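Local coordinates for short-chain dehydrogenase/reductase SDR (Vibrio parahaemolyticus, PDB 3GUY), which probably catalyses the NAD(P)-dependent oxidation or reduction of a substrate not yet identified, as a member of the short-chain dehydrogenase/reductase family, at residues D[106-111]-D[151-156]; D[123-128]-D[164-169]. The protein carries 2 engineered substitutions. All coordinates share one frame; numbering follows the deposited sequence.

A Rossmann-type layer of helices on a parallel sheet appears here as two adjoining contacts. Interaction 2 pairs two neighbouring strands of the sheet, and interaction 1 packs together the two helices lying over them; along the chain the segments alternate, helix, strand, helix, strand. Their centres are about 11 Å apart, and the layers touch where L111 CD1 meets I168 CD1 at 4.0 Å and I154 CG2 meets M127 CG at 4.0 Å. In this family the catalytic serine typically follows the strand corresponding to 124-128, and the Tyr-Lys pair lies near the start of the helix corresponding to 141-160; the two contacts involve this same strand and helix.

Interaction 1: residues D[106-111]-D[151-156]; sequences SAINVL and KGLIES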
loop_
_atom_site.group_PDB
_atom_site.type_symbol
_atom_site.label_atom_id
_atom_site.label_comp_id
_atom_site.label_asym_id
_atom_site.label_seq_id
_atom_site.Cartn_x
_atom_site.Cartn_y
_atom_site.Cartn_z
ATOM N N SER D 106 17.655 13.325 8.536
ATOM C CA SER D 106 18.022 14.347 7.556
ATOM C C SER D 106 16.773 14.824 6.852
ATOM O O SER D 106 16.565 16.025 6.718
ATOM C CB SER D 106 19.054 13.826 6.567
ATOM O OG SER D 106 18.501 12.940 5.582
ATOM N N ALA D 107 15.915 13.869 6.457
ATOM C CA ALA D 107 14.654 14.158 5.828
ATOM C C ALA D 107 13.708 14.953 6.727
ATOM O O ALA D 107 13.115 15.900 6.259
ATOM C CB ALA D 107 13.955 12.874 5.313
ATOM N N ILE D 108 13.594 14.591 7.999
ATOM C CA ILE D 108 12.686 15.282 8.933
ATOM C C ILE D 108 13.172 16.736 9.166
ATOM O O ILE D 108 12.396 17.674 9.143
ATOM C CB ILE D 108 12.616 14.554 10.317
ATOM C CG1 ILE D 108 11.780 13.282 10.229
ATOM C CG2 ILE D 108 11.998 15.482 11.355
ATOM C CD1 ILE D 108 11.955 12.357 11.484
ATOM N N ASN D 109 14.466 16.890 9.387
ATOM C CA ASN D 109 15.065 18.228 9.658
ATOM C C ASN D 109 14.930 19.149 8.458
ATOM O O ASN D 109 14.481 20.268 8.606
ATOM C CB ASN D 109 16.528 18.103 10.003
ATOM C CG ASN D 109 16.749 17.562 11.374
ATOM O OD1 ASN D 109 15.934 17.738 12.261
ATOM N ND2 ASN D 109 17.861 16.889 11.558
ATOM N N VAL D 110 15.254 18.659 7.269
ATOM C CA VAL D 110 15.039 19.476 6.047
ATOM C C VAL D 110 13.601 19.805 5.774
ATOM O O VAL D 110 13.274 20.978 5.606
ATOM C CB VAL D 110 15.631 18.873 4.813
ATOM C CG1 VAL D 110 15.123 19.638 3.557
ATOM C CG2 VAL D 110 17.119 18.917 4.895
ATOM N N LEU D 111 12.713 18.812 5.722
ATOM C CA LEU D 111 11.294 19.108 5.507
ATOM C C LEU D 111 10.645 19.989 6.589
ATOM O O LEU D 111 9.779 20.845 6.294
ATOM C CB LEU D 111 10.453 17.811 5.331
ATOM C CG LEU D 111 8.997 18.029 4.938
ATOM C CD1 LEU D 111 8.959 18.845 3.576
ATOM C CD2 LEU D 111 8.201 16.669 4.839
ATOM N N LYS D 151 8.404 8.220 3.472
ATOM C CA LYS D 151 7.127 8.263 2.774
ATOM C C LYS D 151 5.916 8.547 3.674
ATOM O O LYS D 151 5.032 9.262 3.292
ATOM C CB LYS D 151 6.891 6.975 2.023
ATOM C CG LYS D 151 5.714 7.042 1.131
ATOM C CD LYS D 151 5.587 5.749 0.365
ATOM C CE LYS D 151 4.182 5.408 0.083
ATOM N NZ LYS D 151 3.940 5.765 -1.237
ATOM N N GLY D 152 5.907 7.990 4.875
ATOM C CA GLY D 152 4.854 8.279 5.811
ATOM C C GLY D 152 4.905 9.732 6.243
ATOM O O GLY D 152 3.863 10.360 6.369
ATOM N N LEU D 153 6.109 10.233 6.458
ATOM C CA LEU D 153 6.331 11.658 6.758
ATOM C C LEU D 153 5.774 12.522 5.645
ATOM O O LEU D 153 4.868 13.355 5.888
ATOM C CB LEU D 153 7.801 11.931 6.933
ATOM C CG LEU D 153 8.232 13.347 7.268
ATOM C CD1 LEU D 153 8.041 13.610 8.800
ATOM C CD2 LEU D 153 9.670 13.520 6.845
ATOM N N ILE D 154 6.242 12.316 4.423
ATOM C CA ILE D 154 5.797 13.237 3.323
ATOM C C ILE D 154 4.290 13.117 3.026
ATOM O O ILE D 154 3.661 14.099 2.716
ATOM C CB ILE D 154 6.686 13.158 2.074
ATOM C CG1 ILE D 154 6.498 11.874 1.261
ATOM C CG2 ILE D 154 8.154 13.223 2.460
ATOM C CD1 ILE D 154 5.632 12.042 0.019
ATOM N N GLU D 155 3.686 11.935 3.199
ATOM C CA GLU D 155 2.287 11.785 2.865
ATOM C C GLU D 155 1.382 12.447 3.918
ATOM O O GLU D 155 0.310 12.990 3.610
ATOM C CB GLU D 155 1.925 10.329 2.628
ATOM C CG GLU D 155 2.625 9.698 1.424
ATOM C CD GLU D 155 2.026 10.047 0.045
ATOM O OE1 GLU D 155 1.277 11.045 -0.086
ATOM O OE2 GLU D 155 2.341 9.310 -0.943
ATOM N N SER D 156 1.896 12.492 5.118
ATOM C CA SER D 156 1.278 13.221 6.185
ATOM C C SER D 156 1.402 14.735 6.022
ATOM O O SER D 156 0.396 15.451 6.218
ATOM C CB SER D 156 1.893 12.773 7.509
ATOM O OG SER D 156 1.655 11.369 7.719
#
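The carbonyl oxygen of G152 is held twice by one residue, taking S156 OG at 2.8 Å and the helical amide S156 N at 3.2 Å. The same hydroxyl is also hydrogen-bonded to the backbone N of K137 of a second subunit, so this turn of helix 141-160 is tied to the subunit interface. On the same helix, a long salt bridge joins K151 NZ to E155 OE2 at 3.9 Å, and E155 has a second partner in R158.

Segments 106-111 and 151-156 run nearly parallel, at 20°, with axes 10.7 Å apart, and side chains span the gap. L153, its CG anti to the backbone N (chi1 -179°), points into the gap and has the largest share of the contact. Its CD2 sits 4.0 Å from I108 CG1, which it meets crosswise, and 4.0 Å from L111 CD2, whose chain slides past it in the opposite direction. I154 holds CG1 in the crowded position between N and the carbonyl carbon (chi1 73°), leaving CG2 to touch L111 CD2 at 4.2 Å. I108 also packs on I96 of the second subunit, in keeping with the helix pair that typically builds the four-helix dimer interface of this family.

No hydrogen bond crosses between the segments; S106 OG bonds within its own helix and N109 ND2 to L56 O. The contact is apolar and non-directional, its specificity resting on the fit of branched side chains.

Interaction 2: residues D[123-128]-D[164-169]; sequences VNVVMI and KPMKII
K167 NZ and N124 OD1 form the shortest polar contact, 2.7 Å, with the ammonium on a lone pair of the amide oxygen in its plane (C=O...N angle 131°). The two side chains run side by side in the same direction, and the lysine chain bends at chi3 and chi4 to bring NZ over; its charge also makes a cation-pi contact with Y214. Next come four backbone bonds. V125 reaches to both sides of I168, its N donating to K167 O (2.9 Å) and its O accepting from I169 N (2.8 Å, N-H...O angle 174°). I169 O then takes M127 N at 2.8 Å. The pairing begins with K167 N on V123 O, longer at 3.2 Å, and CA-H...O contacts from M166, I168 and V126 supplement it.

This is parallel strand pairing within a beta-alpha-beta unit: strand 124-128 leads through helix 141-160 to strand 167-174, its neighbour in the Rossmann-type sheet, and over 124-128 and 167-169 the strands cross at -29°. Strand 75-78 takes the other edge of 124-128.

Side chains pack on both faces. On the face bearing V125, M127 and I168, M127 CG lies 3.8 Å from I168 CG2, the two chains crossing obliquely. At the strand starts M166, extended until its last torsion, brings CE to 3.7 Å from V125 CG2, and both residues press on L114 of helix 93-118. On the face of N124 and K167, V126 CG2 rests 4.2 Å from I169 CB.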
loop_
_atom_site.group_PDB
_atom_site.type_symbol
_atom_site.label_atom_id
_atom_site.label_comp_id
_atom_site.label_asym_id
_atom_site.label_seq_id
_atom_site.Cartn_x
_atom_site.Cartn_y
_atom_site.Cartn_z
ATOM N N VAL D 123 6.869 26.917 -3.182
ATOM C CA VAL D 123 8.122 26.176 -3.292
ATOM C C VAL D 123 7.753 24.740 -3.700
ATOM O O VAL D 123 6.711 24.256 -3.335
ATOM C CB VAL D 123 8.931 26.196 -1.968
ATOM C CG1 VAL D 123 10.257 25.403 -2.111
ATOM C CG2 VAL D 123 9.242 27.606 -1.564
ATOM N N ASN D 124 8.577 24.117 -4.526
ATOM C CA ASN D 124 8.384 22.714 -4.905
ATOM C C ASN D 124 9.451 21.959 -4.162
ATOM O O ASN D 124 10.644 22.188 -4.378
ATOM C CB ASN D 124 8.551 22.488 -6.429
ATOM C CG ASN D 124 7.305 22.888 -7.232
ATOM O OD1 ASN D 124 6.181 22.981 -6.689
ATOM N ND2 ASN D 124 7.505 23.141 -8.549
ATOM N N VAL D 125 9.030 21.111 -3.224
ATOM C CA VAL D 125 9.964 20.327 -2.465
ATOM C C VAL D 125 10.008 18.944 -3.089
ATOM O O VAL D 125 9.019 18.238 -3.093
ATOM C CB VAL D 125 9.544 20.294 -1.000
ATOM C CG1 VAL D 125 10.468 19.427 -0.232
ATOM C CG2 VAL D 125 9.564 21.751 -0.455
ATOM N N VAL D 126 11.139 18.596 -3.658
ATOM C CA VAL D 126 11.298 17.332 -4.319
ATOM C C VAL D 126 11.988 16.383 -3.349
ATOM O O VAL D 126 13.202 16.457 -3.118
ATOM C CB VAL D 126 12.106 17.442 -5.609
ATOM C CG1 VAL D 126 12.278 16.036 -6.245
ATOM C CG2 VAL D 126 11.450 18.461 -6.590
ATOM N N MET D 127 11.215 15.441 -2.824
ATOM C CA MET D 127 11.783 14.447 -1.897
ATOM C C MET D 127 12.193 13.147 -2.606
ATOM O O MET D 127 11.360 12.365 -3.042
ATOM C CB MET D 127 10.783 14.201 -0.783
ATOM C CG MET D 127 10.446 15.471 0.065
ATOM S SD MET D 127 11.799 16.109 1.152
ATOM C CE MET D 127 12.063 14.477 1.981
ATOM N N ILE D 128 13.492 12.887 -2.703
ATOM C CA ILE D 128 13.943 11.685 -3.383
ATOM C C ILE D 128 14.084 10.541 -2.388
ATOM O O ILE D 128 14.809 10.648 -1.382
ATOM C CB ILE D 128 15.227 11.899 -4.162
ATOM C CG1 ILE D 128 15.011 13.041 -5.197
ATOM C CG2 ILE D 128 15.659 10.606 -4.834
ATOM C CD1 ILE D 128 16.233 13.384 -5.922
ATOM N N LYS D 164 -2.119 25.108 0.542
ATOM C CA LYS D 164 -0.956 25.958 0.624
ATOM C C LYS D 164 -0.274 25.857 -0.689
ATOM O O LYS D 164 -0.556 24.932 -1.437
ATOM C CB LYS D 164 -0.044 25.533 1.783
ATOM C CG LYS D 164 -0.767 25.698 3.087
ATOM C CD LYS D 164 0.130 26.148 4.232
ATOM C CE LYS D 164 -0.714 26.478 5.453
ATOM N NZ LYS D 164 -1.547 25.329 5.862
ATOM N N PRO D 165 0.569 26.837 -1.007
ATOM C CA PRO D 165 1.247 26.852 -2.279
ATOM C C PRO D 165 2.454 25.934 -2.343
ATOM O O PRO D 165 2.890 25.588 -3.438
ATOM C CB PRO D 165 1.693 28.301 -2.423
ATOM C CG PRO D 165 1.799 28.806 -1.051
ATOM C CD PRO D 165 0.833 28.056 -0.214
ATOM N N MET D 166 3.034 25.603 -1.190
ATOM C CA MET D 166 4.136 24.644 -1.162
ATOM C C MET D 166 3.538 23.257 -1.523
ATOM O O MET D 166 2.476 22.910 -1.083
ATOM C CB MET D 166 4.811 24.610 0.226
ATOM C CG MET D 166 5.967 23.584 0.373
ATOM S SD MET D 166 6.759 23.549 2.042
ATOM C CE MET D 166 8.201 24.395 1.691
ATOM N N LYS D 167 4.288 22.515 -2.313
ATOM C CA LYS D 167 3.910 21.186 -2.772
ATOM C C LYS D 167 5.062 20.231 -2.546
ATOM O O LYS D 167 6.200 20.620 -2.641
ATOM C CB LYS D 167 3.670 21.248 -4.284
ATOM C CG LYS D 167 2.238 21.456 -4.642
ATOM C CD LYS D 167 2.051 21.935 -6.079
ATOM C CE LYS D 167 3.138 21.509 -7.066
ATOM N NZ LYS D 167 3.692 22.740 -7.712
ATOM N N ILE D 168 4.759 18.967 -2.289
ATOM C CA ILE D 168 5.822 17.974 -2.214
ATOM C C ILE D 168 5.723 16.990 -3.406
ATOM O O ILE D 168 4.673 16.441 -3.681
ATOM C CB ILE D 168 5.774 17.193 -0.874
ATOM C CG1 ILE D 168 6.041 18.113 0.317
ATOM C CG2 ILE D 168 6.831 16.102 -0.856
ATOM C CD1 ILE D 168 5.739 17.446 1.679
ATOM N N ILE D 169 6.839 16.799 -4.083
ATOM C CA ILE D 169 6.972 15.890 -5.251
ATOM C C ILE D 169 7.765 14.679 -4.766
ATOM O O ILE D 169 8.804 14.824 -4.117
ATOM C CB ILE D 169 7.729 16.532 -6.444
ATOM C CG1 ILE D 169 7.159 17.928 -6.787
ATOM C CG2 ILE D 169 7.792 15.583 -7.711
ATOM C CD1 ILE D 169 5.752 17.952 -6.956
#